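Local coordinates for protein probable glutaredoxin ssr2061 (Synechocystis sp., PDB 4MJE) that probably reduces low-molecular-weight and protein disulfides as a glutathione-dependent oxidoreductase of the glutaredoxin family, at residues S15-S24 / V41-G50. The protein carries 1 engineered substitution. Residues are numbered along the deposited sequence; the frame is centred on the assembly and turned at random. Where two conformers were deposited one is given.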
loop_
_atom_site.group_PDB
_atom_site.type_symbol
_atom_site.label_atom_id
_atom_site.label_comp_id
_atom_site.label_asym_id
_atom_site.label_seq_id
_atom_site.Cartn_x
_atom_site.Cartn_y
_atom_site.Cartn_z
ATOM N N SER A 15 -3.455 -10.259 8.405
ATOM C CA SER A 15 -3.917 -8.880 8.257
ATOM C C SER A 15 -3.715 -8.362 6.832
ATOM O O SER A 15 -3.180 -9.064 5.981
ATOM C CB SER A 15 -3.165 -7.968 9.224
ATOM O OG SER A 15 -1.769 -8.046 8.995
ATOM N N ALA A 16 -4.140 -7.122 6.596
ATOM C CA ALA A 16 -4.022 -6.501 5.288
ATOM C C ALA A 16 -2.566 -6.474 4.846
ATOM O O ALA A 16 -1.664 -6.190 5.628
ATOM C CB ALA A 16 -4.593 -5.074 5.303
ATOM N N LYS A 17 -2.360 -6.808 3.584
ATOM C CA LYS A 17 -1.058 -6.722 2.937
ATOM C C LYS A 17 -1.039 -5.421 2.121
ATOM O O LYS A 17 -1.738 -5.306 1.105
ATOM C CB LYS A 17 -0.881 -7.966 2.059
ATOM C CG LYS A 17 0.442 -8.056 1.344
ATOM C CD LYS A 17 0.393 -9.165 0.317
ATOM C CE LYS A 17 1.665 -9.259 -0.477
ATOM N NZ LYS A 17 1.548 -10.281 -1.549
ATOM N N ILE A 18 -0.269 -4.440 2.580
ATOM C CA ILE A 18 -0.212 -3.130 1.954
ATOM C C ILE A 18 1.200 -2.886 1.454
ATOM O O ILE A 18 2.158 -2.969 2.219
ATOM C CB ILE A 18 -0.632 -2.023 2.933
ATOM C CG1 ILE A 18 -2.051 -2.299 3.455
ATOM C CG2 ILE A 18 -0.568 -0.663 2.261
ATOM C CD1 ILE A 18 -2.479 -1.446 4.628
ATOM N N GLU A 19 1.332 -2.615 0.154
ATOM C CA GLU A 19 2.625 -2.458 -0.502
ATOM C C GLU A 19 2.664 -1.160 -1.281
ATOM O O GLU A 19 1.698 -0.817 -1.976
ATOM C CB GLU A 19 2.891 -3.589 -1.493
ATOM C CG GLU A 19 2.834 -4.978 -0.899
ATOM C CD GLU A 19 2.710 -6.032 -1.974
ATOM O OE1 GLU A 19 3.741 -6.617 -2.374
ATOM O OE2 GLU A 19 1.582 -6.277 -2.440
ATOM N N ILE A 20 3.783 -0.459 -1.176
ATOM C CA ILE A 20 3.990 0.721 -2.006
ATOM C C ILE A 20 5.410 0.744 -2.549
ATOM O O ILE A 20 6.369 0.602 -1.786
ATOM C CB ILE A 20 3.677 2.035 -1.235
ATOM C CG1 ILE A 20 3.834 3.238 -2.169
ATOM C CG2 ILE A 20 4.522 2.190 0.040
ATOM C CD1 ILE A 20 3.342 4.533 -1.607
ATOM N N TYR A 21 5.519 0.857 -3.876
ATOM C CA TYR A 21 6.790 1.011 -4.562
ATOM C C TYR A 21 7.102 2.502 -4.723
ATOM O O TYR A 21 6.244 3.289 -5.142
ATOM C CB TYR A 21 6.782 0.383 -5.959
ATOM C CG TYR A 21 6.502 -1.097 -6.078
ATOM C CD1 TYR A 21 7.499 -1.989 -6.454
ATOM C CD2 TYR A 21 5.211 -1.598 -5.923
ATOM C CE1 TYR A 21 7.221 -3.340 -6.628
ATOM C CE2 TYR A 21 4.936 -2.941 -6.095
ATOM C CZ TYR A 21 5.934 -3.787 -6.444
ATOM O OH TYR A 21 5.637 -5.114 -6.646
ATOM N N THR A 22 8.332 2.887 -4.391
ATOM C CA THR A 22 8.683 4.300 -4.353
ATOM C C THR A 22 10.104 4.562 -4.844
ATOM O O THR A 22 10.947 3.667 -4.887
ATOM C CB THR A 22 8.669 4.833 -2.911
ATOM O OG1 THR A 22 9.688 4.160 -2.182
ATOM C CG2 THR A 22 7.349 4.632 -2.218
ATOM N N TRP A 23 10.350 5.832 -5.183
ATOM C CA TRP A 23 11.661 6.427 -4.998
ATOM C C TRP A 23 11.542 7.328 -3.766
ATOM O O TRP A 23 10.556 8.038 -3.603
ATOM C CB TRP A 23 12.109 7.218 -6.240
ATOM C CG TRP A 23 12.816 6.387 -7.253
ATOM C CD1 TRP A 23 12.782 5.025 -7.358
ATOM C CD2 TRP A 23 13.672 6.857 -8.310
ATOM N NE1 TRP A 23 13.568 4.618 -8.412
ATOM C CE2 TRP A 23 14.125 5.725 -9.007
ATOM C CE3 TRP A 23 14.090 8.128 -8.735
ATOM C CZ2 TRP A 23 14.986 5.817 -10.101
ATOM C CZ3 TRP A 23 14.929 8.214 -9.827
ATOM C CH2 TRP A 23 15.366 7.071 -10.496
ATOM N N SER A 24 12.541 7.264 -2.893
ATOM C CA SER A 24 12.498 7.928 -1.594
ATOM C C SER A 24 12.265 9.423 -1.711
ATOM O O SER A 24 11.607 10.044 -0.867
ATOM C CB SER A 24 13.796 7.675 -0.822
ATOM O OG SER A 24 14.908 8.161 -1.522
ATOM N N VAL A 41 -1.544 2.477 9.602
ATOM C CA VAL A 41 -1.505 1.079 9.187
ATOM C C VAL A 41 -0.072 0.588 9.028
ATOM O O VAL A 41 0.865 1.355 8.805
ATOM C CB VAL A 41 -2.267 0.899 7.853
ATOM C CG1 VAL A 41 -3.733 1.276 8.038
ATOM C CG2 VAL A 41 -1.592 1.722 6.727
ATOM N N GLU A 42 0.072 -0.714 9.160
ATOM C CA GLU A 42 1.330 -1.380 8.912
ATOM C C GLU A 42 1.456 -1.611 7.415
ATOM O O GLU A 42 0.513 -2.116 6.794
ATOM C CB GLU A 42 1.296 -2.714 9.644
ATOM C CG GLU A 42 2.459 -3.624 9.370
ATOM C CD GLU A 42 2.204 -5.052 9.824
ATOM O OE1 GLU A 42 1.021 -5.439 10.016
ATOM O OE2 GLU A 42 3.193 -5.796 9.994
ATOM N N PHE A 43 2.586 -1.246 6.828
ATOM C CA PHE A 43 2.752 -1.396 5.390
ATOM C C PHE A 43 4.218 -1.599 5.014
ATOM O O PHE A 43 5.125 -1.274 5.792
ATOM C CB PHE A 43 2.114 -0.233 4.604
ATOM C CG PHE A 43 2.808 1.091 4.753
ATOM C CD1 PHE A 43 3.742 1.503 3.813
ATOM C CD2 PHE A 43 2.496 1.947 5.797
ATOM C CE1 PHE A 43 4.356 2.724 3.927
ATOM C CE2 PHE A 43 3.122 3.167 5.916
ATOM C CZ PHE A 43 4.044 3.560 4.968
ATOM N N GLN A 44 4.441 -2.143 3.822
ATOM C CA GLN A 44 5.776 -2.443 3.302
ATOM C C GLN A 44 6.072 -1.479 2.156
ATOM O O GLN A 44 5.278 -1.351 1.209
ATOM C CB GLN A 44 5.824 -3.893 2.814
ATOM C CG GLN A 44 7.214 -4.450 2.631
ATOM C CD GLN A 44 7.942 -4.682 3.932
ATOM O OE1 GLN A 44 7.346 -4.634 5.009
ATOM N NE2 GLN A 44 9.238 -4.963 3.840
ATOM N N GLU A 45 7.206 -0.799 2.243
ATOM C CA GLU A 45 7.637 0.102 1.186
ATOM C C GLU A 45 8.796 -0.540 0.437
ATOM O O GLU A 45 9.813 -0.908 1.030
ATOM C CB GLU A 45 8.102 1.436 1.778
ATOM C CG GLU A 45 8.748 2.366 0.743
ATOM C CD GLU A 45 9.383 3.612 1.319
ATOM O OE1 GLU A 45 9.503 3.762 2.566
ATOM O OE2 GLU A 45 9.781 4.478 0.509
ATOM N N TYR A 46 8.628 -0.671 -0.876
ATOM C CA TYR A 46 9.699 -1.149 -1.729
ATOM C C TYR A 46 10.367 0.105 -2.295
ATOM O O TYR A 46 9.913 0.670 -3.273
ATOM C CB TYR A 46 9.131 -2.023 -2.840
ATOM C CG TYR A 46 8.288 -3.163 -2.365
ATOM C CD1 TYR A 46 8.655 -3.925 -1.258
ATOM C CD2 TYR A 46 7.130 -3.508 -3.021
ATOM C CE1 TYR A 46 7.894 -4.996 -0.832
ATOM C CE2 TYR A 46 6.367 -4.559 -2.595
ATOM C CZ TYR A 46 6.753 -5.311 -1.502
ATOM O OH TYR A 46 6.028 -6.387 -1.057
ATOM N N CYS A 47 11.391 0.587 -1.605
ATOM C CA CYS A 47 12.121 1.718 -2.106
ATOM C C CYS A 47 13.135 1.246 -3.128
ATOM O O CYS A 47 14.091 0.534 -2.804
ATOM C CB CYS A 47 12.771 2.479 -0.963
ATOM S SG CYS A 47 13.696 3.885 -1.466
ATOM N N ILE A 48 12.900 1.643 -4.372
ATOM C CA ILE A 48 13.642 1.077 -5.483
ATOM C C ILE A 48 14.509 2.115 -6.177
ATOM O O ILE A 48 14.835 1.942 -7.357
ATOM C CB ILE A 48 12.693 0.329 -6.478
ATOM C CG1 ILE A 48 11.644 1.261 -7.089
ATOM C CG2 ILE A 48 11.988 -0.821 -5.753
ATOM C CD1 ILE A 48 10.862 0.638 -8.272
ATOM N N ASP A 49 14.950 3.141 -5.436
ATOM C CA ASP A 49 15.913 4.131 -5.952
ATOM C C ASP A 49 17.014 3.444 -6.754
ATOM O O ASP A 49 17.723 2.589 -6.229
ATOM C CB ASP A 49 16.628 4.895 -4.822
ATOM C CG ASP A 49 15.711 5.733 -3.975
ATOM O OD1 ASP A 49 14.486 5.554 -4.004
ATOM O OD2 ASP A 49 16.243 6.599 -3.255
ATOM N N GLY A 50 17.165 3.836 -8.011
ATOM C CA GLY A 50 18.258 3.357 -8.829
ATOM C C GLY A 50 18.203 1.882 -9.201
ATOM O O GLY A 50 19.172 1.348 -9.738
HETATM O O HOH W 1 -1.711 -4.897 9.871
HETATM O O HOH W 2 0.678 -7.446 7.790
HETATM O O HOH W 3 0.644 -4.533 5.353
#
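Five backbone hydrogen bonds join strands 18-22 and 44-47 in parallel: Gln44 N to Ile18 O, Ile20 N to Gln44 O, Tyr46 N to Ile20 O, Thr22 N to Tyr46 O and, just past the strand end, Ile48 N to Thr22 O. Tyr46 dominates one face of the pair. With CG beside its backbone N (chi1 -55°), its ring leans across to strand 18-22 and sets CD2 over the centre of the Tyr21 ring, 3.6 Å from Tyr21 CE1, an edge-to-face pair with planes at 68°. The Tyr46 OH donates to the anti lone pair of Glu19 OE1 at 2.6 Å, the carboxylate standing almost upright to the ring. Arg61 holds both Glu19 OE2 and Tyr21 OH, bringing helix 52-61 to this face. Were Tyr46 an alanine, one face of the Tyr21 ring would probably be uncovered and Glu19 OE1 left without its hydroxyl donor.

The pairing closes the beta-alpha-beta unit of the thioredoxin fold, and helix 27-39 covers the other face. There Phe43 CD1 lies 3.9 Å from Ile20 CG2, and Phe43 CB meets Ile18 CG2. Thr22 OG1, placed between its backbone N and carbonyl carbon (chi1 64°), donates to Glu45 OE2 at 2.7 Å.

Beyond the strands, the Asp49 carboxylate grips Ser24 through two syn lone pairs: OD1 takes Ser24 N at 2.8 Å and OD2 takes Ser24 OG at 2.7 Å. Asp49 CA makes a CH-pi contact over the five-membered ring of Trp23, whose NE1 bonds weakly to Ile48 O. At the opposite end, a water bridges Ala16 O, Ile18 N and Glu42 O.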